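Local coordinates for protein azurocidin (Homo sapiens, PDB 1A7S) that binds heparin, kills many Gram-negative bacteria, perhaps through affinity for their lipopolysaccharide, and attracts monocytes and fibroblasts on a serine protease scaffold, at residues F14-Q19 with V53-Y58; F35-A40 with H186-F191; T121-A126 with L179-L184. All coordinates share one frame; numbering follows the deposited sequence.

Contact 1. Residues F14-Q19 with V53-Y58; sequences FLASIQ and VVLGAY. With EOH (ethanol), chain E.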
loop_
_atom_site.group_PDB
_atom_site.type_symbol
_atom_site.label_atom_id
_atom_site.label_comp_id
_atom_site.label_asym_id
_atom_site.label_seq_id
_atom_site.Cartn_x
_atom_site.Cartn_y
_atom_site.Cartn_z
ATOM N N PHE A 14 5.371 1.205 -9.019
ATOM C CA PHE A 14 5.524 1.869 -7.760
ATOM C C PHE A 14 5.408 0.935 -6.581
ATOM O O PHE A 14 5.576 1.357 -5.439
ATOM C CB PHE A 14 4.535 3.042 -7.635
ATOM C CG PHE A 14 3.132 2.600 -7.980
ATOM C CD1 PHE A 14 2.381 1.877 -7.112
ATOM C CD2 PHE A 14 2.596 2.872 -9.267
ATOM C CE1 PHE A 14 1.125 1.370 -7.448
ATOM C CE2 PHE A 14 1.354 2.366 -9.593
ATOM C CZ PHE A 14 0.634 1.613 -8.728
ATOM N N LEU A 15 5.010 -0.316 -6.795
ATOM C CA LEU A 15 4.691 -1.196 -5.724
ATOM C C LEU A 15 5.934 -1.648 -4.935
ATOM O O LEU A 15 6.952 -2.000 -5.571
ATOM C CB LEU A 15 3.987 -2.452 -6.176
ATOM C CG LEU A 15 2.574 -2.456 -6.462
ATOM C CD1 LEU A 15 2.124 -3.892 -6.771
ATOM C CD2 LEU A 15 1.668 -1.840 -5.381
ATOM N N ALA A 16 5.781 -1.710 -3.644
ATOM C CA ALA A 16 6.817 -2.263 -2.780
ATOM C C ALA A 16 6.343 -3.552 -2.149
ATOM O O ALA A 16 5.175 -3.699 -1.831
ATOM C CB ALA A 16 7.077 -1.247 -1.645
ATOM N N SER A 17 7.295 -4.439 -1.918
ATOM C CA SER A 17 7.168 -5.639 -1.098
ATOM C C SER A 17 7.987 -5.377 0.171
ATOM O O SER A 17 9.163 -5.099 0.076
ATOM C CB SER A 17 7.668 -6.858 -1.846
ATOM O OG SER A 17 7.773 -7.967 -0.982
ATOM N N ILE A 18 7.355 -5.429 1.328
ATOM C CA ILE A 18 7.996 -5.260 2.635
ATOM C C ILE A 18 8.191 -6.655 3.221
ATOM O O ILE A 18 7.247 -7.451 3.311
ATOM C CB ILE A 18 7.153 -4.364 3.557
ATOM C CG1 ILE A 18 6.536 -3.168 2.891
ATOM C CG2 ILE A 18 8.036 -3.977 4.723
ATOM C CD1 ILE A 18 7.306 -2.198 2.186
ATOM N N GLN A 19 9.444 -6.940 3.566
ATOM C CA GLN A 19 9.860 -8.305 3.880
ATOM C C GLN A 19 10.542 -8.379 5.218
ATOM O O GLN A 19 11.272 -7.460 5.637
ATOM C CB GLN A 19 10.802 -8.814 2.754
ATOM C CG GLN A 19 10.122 -8.759 1.398
ATOM C CD GLN A 19 10.793 -9.493 0.266
ATOM O OE1 GLN A 19 10.196 -9.594 -0.848
ATOM N NE2 GLN A 19 11.952 -10.001 0.490
ATOM N N VAL A 53 12.816 -3.483 2.183
ATOM C CA VAL A 53 11.898 -2.994 1.175
ATOM C C VAL A 53 12.423 -3.405 -0.190
ATOM O O VAL A 53 13.562 -3.083 -0.487
ATOM C CB VAL A 53 11.724 -1.457 1.208
ATOM C CG1 VAL A 53 10.836 -0.987 0.069
ATOM C CG2 VAL A 53 11.191 -1.028 2.566
ATOM N N VAL A 54 11.609 -4.090 -0.972
ATOM C CA VAL A 54 11.951 -4.492 -2.306
ATOM C C VAL A 54 11.075 -3.777 -3.321
ATOM O O VAL A 54 9.849 -3.873 -3.268
ATOM C CB VAL A 54 11.795 -6.025 -2.484
ATOM C CG1 VAL A 54 12.277 -6.442 -3.878
ATOM C CG2 VAL A 54 12.582 -6.773 -1.441
ATOM N N LEU A 55 11.714 -3.045 -4.216
ATOM C CA LEU A 55 11.072 -2.366 -5.344
ATOM C C LEU A 55 11.427 -3.078 -6.638
ATOM O O LEU A 55 12.487 -3.730 -6.713
ATOM C CB LEU A 55 11.545 -0.921 -5.403
ATOM C CG LEU A 55 11.372 -0.071 -4.134
ATOM C CD1 LEU A 55 11.833 1.361 -4.442
ATOM C CD2 LEU A 55 9.952 -0.109 -3.660
ATOM N N GLY A 56 10.641 -2.930 -7.671
ATOM C CA GLY A 56 10.920 -3.542 -8.942
ATOM C C GLY A 56 10.670 -5.040 -9.014
ATOM O O GLY A 56 11.063 -5.666 -9.995
ATOM N N ALA A 57 10.005 -5.617 -8.007
ATOM C CA ALA A 57 9.762 -7.043 -8.040
ATOM C C ALA A 57 8.585 -7.406 -8.928
ATOM O O ALA A 57 7.656 -6.623 -9.103
ATOM C CB ALA A 57 9.472 -7.538 -6.639
ATOM N N TYR A 58 8.608 -8.646 -9.414
ATOM C CA TYR A 58 7.466 -9.221 -10.118
ATOM C C TYR A 58 7.101 -10.534 -9.433
ATOM O O TYR A 58 6.007 -10.626 -8.811
ATOM C CB TYR A 58 7.722 -9.390 -11.599
ATOM C CG TYR A 58 6.599 -10.029 -12.371
ATOM C CD1 TYR A 58 5.389 -9.359 -12.406
ATOM C CD2 TYR A 58 6.745 -11.253 -12.986
ATOM C CE1 TYR A 58 4.314 -9.827 -13.047
ATOM C CE2 TYR A 58 5.580 -11.773 -13.688
ATOM C CZ TYR A 58 4.413 -11.035 -13.652
ATOM O OH TYR A 58 3.269 -11.510 -14.365
HETATM C C1 EOH E . 7.590 -5.803 -12.111
HETATM C C2 EOH E . 6.357 -6.036 -11.444
HETATM O O EOH E . 8.998 -5.780 -12.020
HETATM O O HOH W 1 8.461 -4.456 -5.730
HETATM O O HOH W 2 8.142 -1.709 -7.955
#
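Ser17 and Val54 face each other as an antiparallel hydrogen-bonded pair, and two backbone bonds define the pairing. Ser17 N to Val54 O is 2.9 Å long and nearly straight at 176°. The return bond, Val54 N to Ser17 O, measures 2.8 Å and is almost as straight. On the face that carries these two residues, Gln19 reaches back over Val54. With CG anti to its own carbonyl carbon (chi1 -58°) and the chain extended beyond it, the amide lies across the CG2 branch of Val54, Gln19 CD being 3.7 Å from that methyl. The amide is anchored by Ser17 OG, which donates to Gln19 OE1 over 2.9 Å, in the carbonyl plane and on a lone pair; Ser17 OG also bonds to His24 ND1. On the other face the contacts between the segments are apolar. Ala16 CB sits 3.7 Å from Leu55 CD2 and also meets Val53 CG1, while Ile18 and Val53 run side by side, pointing the same way, and meet through Ile18 CD1 and Val53 CG2.

Strand 15-20 is the first and strand 51-55 the last in the order of a six-stranded antiparallel sheet, so this pairing closes the N-terminal beta-barrel of the chymotrypsin fold. Leu93 and Leu95 of strand 91-95 pack against the Ile18 and Val53 side.

Past Leu55 the two chains separate, and water takes over the link. One molecule donates to both Leu15 O and Val54 O and accepts from Ala57 N; a second accepts from Gly56 N, 2.8 Å from the water oxygen, and lies close to Leu15 O, to which it probably donates. The backbone turns at Gly56, whose phi of 74° is one that glycine favours and whose carbonyl oxygen bonds to Ser67 OG.

Contact 2. Residues F35-A40 with H186-F191; sequences FVMTAA and HGVASF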
loop_
_atom_site.group_PDB
_atom_site.type_symbol
_atom_site.label_atom_id
_atom_site.label_comp_id
_atom_site.label_asym_id
_atom_site.label_seq_id
_atom_site.Cartn_x
_atom_site.Cartn_y
_atom_site.Cartn_z
ATOM N N PHE A 35 11.357 7.496 0.005
ATOM C CA PHE A 35 10.338 7.107 0.932
ATOM C C PHE A 35 9.261 6.204 0.297
ATOM O O PHE A 35 8.766 6.444 -0.786
ATOM C CB PHE A 35 9.553 8.322 1.540
ATOM C CG PHE A 35 10.414 9.190 2.452
ATOM C CD1 PHE A 35 11.134 10.229 1.873
ATOM C CD2 PHE A 35 10.426 9.020 3.788
ATOM C CE1 PHE A 35 11.870 11.063 2.699
ATOM C CE2 PHE A 35 11.174 9.808 4.626
ATOM C CZ PHE A 35 11.908 10.850 4.051
ATOM N N VAL A 36 8.918 5.187 1.076
ATOM C CA VAL A 36 7.822 4.274 0.816
ATOM C C VAL A 36 6.705 4.495 1.809
ATOM O O VAL A 36 6.919 4.605 3.023
ATOM C CB VAL A 36 8.308 2.811 0.840
ATOM C CG1 VAL A 36 7.157 1.805 0.934
ATOM C CG2 VAL A 36 9.065 2.542 -0.541
ATOM N N MET A 37 5.481 4.578 1.275
ATOM C CA MET A 37 4.253 4.732 2.094
ATOM C C MET A 37 3.602 3.347 2.269
ATOM O O MET A 37 3.417 2.616 1.297
ATOM C CB MET A 37 3.277 5.664 1.371
ATOM C CG MET A 37 1.979 5.878 2.109
ATOM S SD MET A 37 0.968 7.191 1.371
ATOM C CE MET A 37 0.429 6.413 -0.165
ATOM N N THR A 38 3.263 3.041 3.500
ATOM C CA THR A 38 2.659 1.775 3.874
ATOM C C THR A 38 1.742 2.017 5.085
ATOM O O THR A 38 1.415 3.174 5.402
ATOM C CB THR A 38 3.743 0.729 4.166
ATOM O OG1 THR A 38 3.190 -0.559 4.353
ATOM C CG2 THR A 38 4.638 1.079 5.287
ATOM N N ALA A 39 1.250 0.923 5.650
ATOM C CA ALA A 39 0.379 0.988 6.823
ATOM C C ALA A 39 1.189 0.827 8.068
ATOM O O ALA A 39 2.050 -0.056 8.190
ATOM C CB ALA A 39 -0.681 -0.115 6.719
ATOM N N ALA A 40 0.864 1.632 9.100
ATOM C CA ALA A 40 1.446 1.445 10.426
ATOM C C ALA A 40 1.093 0.096 11.041
ATOM O O ALA A 40 1.905 -0.466 11.819
ATOM C CB ALA A 40 1.083 2.574 11.369
ATOM N N HIS A 186 -4.936 7.335 -3.300
ATOM C CA HIS A 186 -5.981 7.850 -2.399
ATOM C C HIS A 186 -6.127 7.002 -1.169
ATOM O O HIS A 186 -6.747 7.474 -0.214
ATOM C CB HIS A 186 -7.317 7.903 -3.182
ATOM C CG HIS A 186 -7.521 9.167 -3.920
ATOM N ND1 HIS A 186 -7.809 10.324 -3.245
ATOM C CD2 HIS A 186 -7.361 9.465 -5.258
ATOM C CE1 HIS A 186 -7.917 11.297 -4.184
ATOM N NE2 HIS A 186 -7.641 10.781 -5.377
ATOM N N GLY A 187 -5.584 5.791 -1.118
ATOM C CA GLY A 187 -5.706 4.978 0.025
ATOM C C GLY A 187 -4.461 4.109 0.269
ATOM O O GLY A 187 -3.700 3.859 -0.612
ATOM N N VAL A 188 -4.360 3.679 1.524
ATOM C CA VAL A 188 -3.376 2.707 1.974
ATOM C C VAL A 188 -4.159 1.545 2.622
ATOM O O VAL A 188 -4.927 1.789 3.543
ATOM C CB VAL A 188 -2.400 3.304 2.997
ATOM C CG1 VAL A 188 -1.514 2.220 3.595
ATOM C CG2 VAL A 188 -1.523 4.370 2.322
ATOM N N ALA A 189 -3.999 0.318 2.107
ATOM C CA ALA A 189 -4.813 -0.774 2.618
ATOM C C ALA A 189 -4.613 -0.986 4.098
ATOM O O ALA A 189 -3.477 -1.102 4.595
ATOM C CB ALA A 189 -4.517 -2.061 1.832
ATOM N N SER A 190 -5.713 -1.009 4.841
ATOM C CA SER A 190 -5.679 -1.100 6.281
ATOM C C SER A 190 -6.311 -2.344 6.821
ATOM O O SER A 190 -5.642 -3.156 7.485
ATOM C CB SER A 190 -6.190 0.136 6.943
ATOM O OG SER A 190 -6.240 0.149 8.307
ATOM N N PHE A 191 -7.604 -2.548 6.624
ATOM C CA PHE A 191 -8.263 -3.734 7.142
ATOM C C PHE A 191 -9.504 -4.035 6.347
ATOM O O PHE A 191 -10.015 -3.194 5.607
ATOM C CB PHE A 191 -8.560 -3.578 8.640
ATOM C CG PHE A 191 -9.616 -2.528 8.962
ATOM C CD1 PHE A 191 -9.301 -1.200 9.124
ATOM C CD2 PHE A 191 -10.966 -2.873 9.099
ATOM C CE1 PHE A 191 -10.254 -0.235 9.407
ATOM C CE2 PHE A 191 -11.910 -1.913 9.402
ATOM C CZ PHE A 191 -11.555 -0.564 9.552
#
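Val188 meets Met37, Thr38 and Ala39 with both of its methyl branches. From CB, which points toward strand 35-38, CG1 lies anti to the backbone N (chi1 172°) and runs up against the peptide that joins Thr38 to Ala39: Thr38 O is 3.6 Å from Val188 CG1, and Ala39 CB stands 4.0 Å from the same methyl. The second branch, CG2, takes up Met37. That side chain leaves the backbone with CG anti to N and bends at chi3 (71°), which curls its end round the methyl: Met37 CG and CE are each 3.8 Å from Val188 CG2, and SD is almost as near. At the far end Ala39 CB touches the carbonyl oxygen of Ala189, 3.6 Å away.

Strand 35-38, within the 20-44 region that possesses antibiotic activity, belongs to the N-terminal barrel and strand 184-192 to the second sheet, whose Thr204 also packs on Val188, so the contact lies at the interface of the two halves of the chymotrypsin fold. The hydroxyl of Thr38 bonds to Gly27 O within its own half. All five touching residues are buried and the segments share no hydrogen bonds; the halves therefore meet here by shape and dispersion.

Contact 3. Residues T121-A126 with L179-L184; sequences TRCQVA and LVCEGL. With NAG (2-acetamido-2-deoxy-beta-D-glucopyranose), chain B; EOH (ethanol), chain G.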
loop_
_atom_site.group_PDB
_atom_site.type_symbol
_atom_site.label_atom_id
_atom_site.label_comp_id
_atom_site.label_asym_id
_atom_site.label_seq_id
_atom_site.Cartn_x
_atom_site.Cartn_y
_atom_site.Cartn_z
ATOM N N THR A 121 -16.524 6.097 -7.624
ATOM C CA THR A 121 -15.230 6.234 -8.386
ATOM C C THR A 121 -14.599 4.839 -8.477
ATOM O O THR A 121 -14.538 4.095 -7.525
ATOM C CB THR A 121 -14.300 7.154 -7.579
ATOM O OG1 THR A 121 -14.901 8.436 -7.502
ATOM C CG2 THR A 121 -12.936 7.356 -8.326
ATOM N N ARG A 122 -14.182 4.521 -9.688
ATOM C CA ARG A 122 -13.467 3.285 -9.976
ATOM C C ARG A 122 -11.970 3.455 -9.664
ATOM O O ARG A 122 -11.347 4.475 -9.997
ATOM C CB ARG A 122 -13.685 2.953 -11.470
ATOM C CG ARG A 122 -15.208 2.542 -11.582
ATOM C CD ARG A 122 -15.553 2.225 -13.024
ATOM N NE ARG A 122 -14.827 1.116 -13.565
ATOM C CZ ARG A 122 -15.310 -0.021 -14.016
ATOM N NH1 ARG A 122 -16.553 -0.089 -14.542
ATOM N NH2 ARG A 122 -14.554 -1.109 -14.030
ATOM N N CYS A 123 -11.436 2.494 -8.996
ATOM C CA CYS A 123 -10.048 2.425 -8.573
ATOM C C CYS A 123 -9.522 0.989 -8.846
ATOM O O CYS A 123 -10.261 0.108 -9.265
ATOM C CB CYS A 123 -9.985 2.709 -7.065
ATOM S SG CYS A 123 -10.772 4.213 -6.498
ATOM N N GLN A 124 -8.248 0.804 -8.558
ATOM C CA GLN A 124 -7.629 -0.514 -8.540
ATOM C C GLN A 124 -6.770 -0.651 -7.267
ATOM O O GLN A 124 -6.294 0.324 -6.742
ATOM C CB GLN A 124 -6.727 -0.775 -9.755
ATOM C CG GLN A 124 -7.490 -0.832 -11.057
ATOM C CD GLN A 124 -6.721 -1.230 -12.255
ATOM O OE1 GLN A 124 -7.283 -1.958 -13.162
ATOM N NE2 GLN A 124 -5.510 -0.902 -12.387
ATOM N N VAL A 125 -6.626 -1.912 -6.870
ATOM C CA VAL A 125 -5.707 -2.287 -5.825
ATOM C C VAL A 125 -4.919 -3.487 -6.283
ATOM O O VAL A 125 -5.558 -4.431 -6.880
ATOM C CB VAL A 125 -6.396 -2.455 -4.464
ATOM C CG1 VAL A 125 -7.500 -3.432 -4.431
ATOM C CG2 VAL A 125 -5.367 -2.625 -3.392
ATOM N N ALA A 126 -3.664 -3.550 -6.095
ATOM C CA ALA A 126 -2.763 -4.602 -6.489
ATOM C C ALA A 126 -1.903 -5.028 -5.296
ATOM O O ALA A 126 -1.553 -4.244 -4.431
ATOM C CB ALA A 126 -1.897 -4.166 -7.654
ATOM N N LEU A 179 -4.271 2.089 -2.766
ATOM C CA LEU A 179 -5.511 2.189 -3.577
ATOM C C LEU A 179 -5.255 3.341 -4.566
ATOM O O LEU A 179 -4.990 4.461 -4.112
ATOM C CB LEU A 179 -6.709 2.550 -2.653
ATOM C CG LEU A 179 -8.019 2.785 -3.445
ATOM C CD1 LEU A 179 -8.533 1.470 -3.988
ATOM C CD2 LEU A 179 -9.054 3.440 -2.529
ATOM N N VAL A 180 -5.328 3.050 -5.879
ATOM C CA VAL A 180 -5.072 4.026 -6.887
ATOM C C VAL A 180 -6.381 4.383 -7.600
ATOM O O VAL A 180 -7.020 3.517 -8.150
ATOM C CB VAL A 180 -4.043 3.542 -7.924
ATOM C CG1 VAL A 180 -3.836 4.578 -8.960
ATOM C CG2 VAL A 180 -2.723 3.229 -7.170
ATOM N N CYS A 181 -6.709 5.649 -7.547
ATOM C CA CYS A 181 -7.909 6.161 -8.224
ATOM C C CYS A 181 -7.462 7.400 -8.999
ATOM O O CYS A 181 -6.816 8.267 -8.436
ATOM C CB CYS A 181 -9.022 6.555 -7.228
ATOM S SG CYS A 181 -9.351 5.448 -5.880
ATOM N N GLU A 182 -7.822 7.488 -10.280
ATOM C CA GLU A 182 -7.548 8.648 -11.073
ATOM C C GLU A 182 -6.048 9.051 -11.028
ATOM O O GLU A 182 -5.679 10.187 -10.929
ATOM C CB GLU A 182 -8.403 9.856 -10.654
ATOM C CG GLU A 182 -9.887 9.596 -10.541
ATOM C CD GLU A 182 -10.799 10.655 -9.995
ATOM O OE1 GLU A 182 -10.560 11.371 -9.002
ATOM O OE2 GLU A 182 -11.913 10.676 -10.540
ATOM N N GLY A 183 -5.239 7.992 -11.039
ATOM C CA GLY A 183 -3.783 8.083 -11.087
ATOM C C GLY A 183 -3.108 8.424 -9.798
ATOM O O GLY A 183 -1.873 8.556 -9.785
ATOM N N LEU A 184 -3.837 8.552 -8.688
ATOM C CA LEU A 184 -3.292 8.989 -7.421
ATOM C C LEU A 184 -3.476 7.944 -6.313
ATOM O O LEU A 184 -4.457 7.188 -6.315
ATOM C CB LEU A 184 -3.967 10.269 -6.952
ATOM C CG LEU A 184 -3.903 11.474 -7.892
ATOM C CD1 LEU A 184 -4.654 12.647 -7.310
ATOM C CD2 LEU A 184 -2.451 11.857 -8.184
HETATM C C1 NAG B . -11.286 -3.390 -14.909
HETATM C C2 NAG B . -11.219 -4.825 -15.533
HETATM C C3 NAG B . -10.946 -4.683 -17.020
HETATM C C4 NAG B . -12.183 -3.866 -17.606
HETATM C C5 NAG B . -12.026 -2.470 -16.958
HETATM C C6 NAG B . -13.201 -1.564 -17.231
HETATM C C7 NAG B . -10.184 -6.503 -14.014
HETATM C C8 NAG B . -8.947 -7.035 -13.369
HETATM N N2 NAG B . -10.040 -5.532 -14.948
HETATM O O3 NAG B . -11.008 -5.933 -17.625
HETATM O O4 NAG B . -11.852 -3.763 -19.028
HETATM O O5 NAG B . -12.341 -2.650 -15.560
HETATM O O6 NAG B . -14.376 -2.315 -17.368
HETATM O O7 NAG B . -11.274 -6.855 -13.696
HETATM C C1 EOH G . -1.998 -0.379 -6.922
HETATM C C2 EOH G . -3.144 -0.322 -7.854
HETATM O O EOH G . -2.141 -1.165 -5.683
HETATM O O HOH W 3 -15.111 10.095 -10.115
#
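Cys123 and Cys181 are joined by a disulfide whose halves stand almost square to each other, with a torsion of 97° about the 2.0 Å bond between Cys123 SG and Cys181 SG. Each sulfur lies anti to its own carbonyl carbon. Leu179 CD1 meets Cys123 CB at 3.6 Å and also lies near Gln124 O, its CG anti to the backbone N. The backbones pair at Gln124 and Val180 through two bonds, Gln124 N to Val180 O and Val180 N to Gln124 O, the second 3.0 Å long at 173°.

Strands 122-127 and 178-181 are antiparallel neighbours in the second sheet of this chymotrypsin-like chain, and the disulfide staples them at the first residue of a type I' beta turn, Cys181 to Leu184, that leads into strand 184-192. On the buried face Leu179 also packs on Val146, Val159 and Phe203.

At the solvent end Thr121 and Glu182 cross at about a right angle. Thr121 CG2 approaches Cys181 CB and Glu182 OE2, and one water donates to both Thr121 OG1 and Glu182 OE2, the latter bond a long 3.3 Å; Thr121 OG1 bonds in addition to Glu118 O. Arg122 turns the other way: bent at chi3 (62°), it brings NH2 to 3.1 Å from O5 of an N-acetylglucosamine of a glycan attached to the protein itself, probably at Asn145; Arg5 hydrogen-bonds to this sugar. An ethanol, probably from the crystallisation liquor, accepts a bond from Ala126 N, lies against Val180 CG2 and is also hydrogen-bonded to Pro178 O, so it bridges the two strands.

How the contacts relate
From the N terminus, 14-19 opens contact 1, which is closed by 53-58; within that loop 35-40 leaves to start contact 2, so the two contacts cross along the chain. Contact 2 closes only at 186-191, and the whole of contact 3, from 121-126 to 179-184, falls between its segments. Together the three tie the first barrel to the second sheet. Val36 packs against Ala16, Ile18, Val53 and Leu55 of contact 1, while a probable hydrogen bond from Leu179 to Gly187 links contacts 3 and 2. Phe14 on Val180 and Leu15 on Ala126 add packing directly between contacts 1 and 3.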